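Local coordinates for C3-degrading proteinase (CppA protein) (Streptococcus pneumoniae, PDB 3E0R) that probably degrades complement component C3 as a proteinase, with N- and C-terminal parts that appear related to the glyoxalase superfamily, at residues A[34-37]-A[43-46]. Sequence-based numbering, arbitrary orientation.
Sequences MKAL and FLSL
L37 lays its side chain over the backbone of S45 and L46. CD1 of L37 lies 3.7 Å from C of L46, and CB of L37 lies 3.8 Å from OG of S45. CG of L37 stands anti to its own carbonyl carbon (chi1 -53°), and this turns the isobutyl group along the partner strand. The same residue gives the hydrogen bond of the contact: N of L37 to O of S45, 2.8 Å and nearly straight. The donor is tilted 24° from the carbonyl plane.

A36 pairs with L46 as an antiparallel non-hydrogen-bonded pair. Two CA-H...O contacts flank that bridge. CA of L46 approaches O of K35 at 3.4 Å, and CA of A36 approaches O of S45, which therefore meets both a CA-H and the amide of L37. On the face that carries A36 and L46, the methyl CB of A36 meets CD1 of L44 at 3.8 Å. The selenium of the selenomethionine M34 reaches CB of L46 at 4.2 Å, a looser apolar touch. The buried OG of S45 is hydrogen-bonded to OE1 of E53, so this hydroxyl is satisfied on the next strand while it also lies against L37.

The two segments belong to a beta hairpin, strands 35-39 and 43-47. The N-to-C directions of the short segments 35-37 and 43-46 differ by 118°, well away from a straight antiparallel pair. Backbone bonds of K35 with G47 and S45 with L38 continue the pairing. Strand 35-39 is an edge strand of a mixed sheet within the chain. Strand 43-47 lies between it and strand 53-59, bonding to the latter through L44 with L57 and L46 with K54. Helix 21-31 packs on M34, L44 and L46 through E25, Y28 and I29.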
HETATM    1  N   MSE A  34       8.989  -2.310  -9.250  1.00 26.82           N
HETATM    2  CA  MSE A  34       8.045  -1.216  -9.588  1.00 27.63           C
HETATM    3  C   MSE A  34       8.667  -0.085 -10.443  1.00 26.42           C
HETATM    4  O   MSE A  34       9.855   0.165 -10.433  1.00 27.59           O
HETATM    5  CB  MSE A  34       7.445  -0.603  -8.312  1.00 27.05           C
HETATM    6  CG  MSE A  34       6.804  -1.649  -7.383  1.00 29.56           C
HETATM    7 SE   MSE A  34       5.743  -0.850  -5.967  0.80 32.60          SE
HETATM    8  CE  MSE A  34       5.191  -2.468  -4.952  1.00 25.69           C
ATOM      9  N   LYS A  35       7.804   0.618 -11.142  1.00 25.36           N
ATOM     10  CA  LYS A  35       8.120   1.705 -12.015  1.00 23.76           C
ATOM     11  C   LYS A  35       7.781   3.092 -11.391  1.00 23.47           C
ATOM     12  O   LYS A  35       6.712   3.294 -10.832  1.00 22.80           O
ATOM     13  CB  LYS A  35       7.292   1.494 -13.281  1.00 23.74           C
ATOM     14  CG  LYS A  35       7.621   2.418 -14.430  1.00 24.31           C
ATOM     15  CD  LYS A  35       6.729   2.123 -15.648  1.00 25.26           C
ATOM     16  CE  LYS A  35       7.006   3.083 -16.850  1.00 23.76           C
ATOM     17  NZ  LYS A  35       8.443   3.176 -17.213  1.00 24.05           N
ATOM     18  N   ALA A  36       8.702   4.049 -11.525  1.00 21.96           N
ATOM     19  CA  ALA A  36       8.514   5.406 -11.049  1.00 20.87           C
ATOM     20  C   ALA A  36       7.722   6.058 -12.122  1.00 18.87           C
ATOM     21  O   ALA A  36       8.151   6.054 -13.292  1.00 19.09           O
ATOM     22  CB  ALA A  36       9.881   6.134 -10.891  1.00 20.36           C
ATOM     23  N   LEU A  37       6.582   6.609 -11.761  1.00 16.56           N
ATOM     24  CA  LEU A  37       5.714   7.185 -12.736  1.00 15.18           C
ATOM     25  C   LEU A  37       5.922   8.690 -12.815  1.00 15.26           C
ATOM     26  O   LEU A  37       5.996   9.280 -13.868  1.00 14.66           O
ATOM     27  CB  LEU A  37       4.284   6.849 -12.351  1.00 14.65           C
ATOM     28  CG  LEU A  37       3.975   5.376 -12.110  1.00 11.60           C
ATOM     29  CD1 LEU A  37       2.584   5.297 -11.666  1.00  7.62           C
ATOM     30  CD2 LEU A  37       4.213   4.549 -13.354  1.00  9.58           C
ATOM     31  N   PHE A  43       7.042  13.558  -3.371  1.00 22.18           N
ATOM     32  CA  PHE A  43       6.709  12.151  -3.487  1.00 22.74           C
ATOM     33  C   PHE A  43       7.051  11.405  -4.799  1.00 22.79           C
ATOM     34  O   PHE A  43       7.170  11.935  -5.914  1.00 22.47           O
ATOM     35  CB  PHE A  43       5.226  11.902  -3.088  1.00 23.25           C
ATOM     36  CG  PHE A  43       4.194  12.498  -4.029  1.00 24.00           C
ATOM     37  CD1 PHE A  43       4.150  12.146  -5.398  1.00 24.88           C
ATOM     38  CD2 PHE A  43       3.207  13.345  -3.533  1.00 25.00           C
ATOM     39  CE1 PHE A  43       3.183  12.668  -6.258  1.00 24.80           C
ATOM     40  CE2 PHE A  43       2.208  13.874  -4.402  1.00 25.70           C
ATOM     41  CZ  PHE A  43       2.200  13.530  -5.756  1.00 25.13           C
ATOM     42  N   LEU A  44       7.167  10.114  -4.583  1.00 22.88           N
ATOM     43  CA  LEU A  44       7.366   9.150  -5.588  1.00 23.68           C
ATOM     44  C   LEU A  44       6.019   8.411  -5.865  1.00 22.94           C
ATOM     45  O   LEU A  44       5.349   7.813  -4.969  1.00 23.27           O
ATOM     46  CB  LEU A  44       8.491   8.244  -5.095  1.00 23.89           C
ATOM     47  CG  LEU A  44       8.895   7.051  -5.953  1.00 26.06           C
ATOM     48  CD1 LEU A  44       9.383   7.460  -7.346  1.00 23.85           C
ATOM     49  CD2 LEU A  44       9.923   6.240  -5.168  1.00 25.95           C
ATOM     50  N   SER A  45       5.631   8.501  -7.122  1.00 21.75           N
ATOM     51  CA  SER A  45       4.451   7.862  -7.645  1.00 21.05           C
ATOM     52  C   SER A  45       4.942   6.561  -8.203  1.00 20.06           C
ATOM     53  O   SER A  45       5.736   6.588  -9.098  1.00 18.89           O
ATOM     54  CB  SER A  45       3.843   8.738  -8.774  1.00 21.26           C
ATOM     55  OG  SER A  45       2.599   8.251  -9.237  1.00 23.04           O
ATOM     56  N   LEU A  46       4.494   5.426  -7.639  1.00 20.47           N
ATOM     57  CA  LEU A  46       4.875   4.091  -8.105  1.00 19.41           C
ATOM     58  C   LEU A  46       3.697   3.318  -8.744  1.00 19.51           C
ATOM     59  O   LEU A  46       2.554   3.412  -8.323  1.00 18.47           O
ATOM     60  CB  LEU A  46       5.487   3.238  -6.965  1.00 18.79           C
ATOM     61  CG  LEU A  46       6.698   3.823  -6.202  1.00 16.86           C
ATOM     62  CD1 LEU A  46       6.762   3.209  -4.801  1.00 11.60           C
ATOM     63  CD2 LEU A  46       7.981   3.577  -7.046  1.00 14.58           C
TER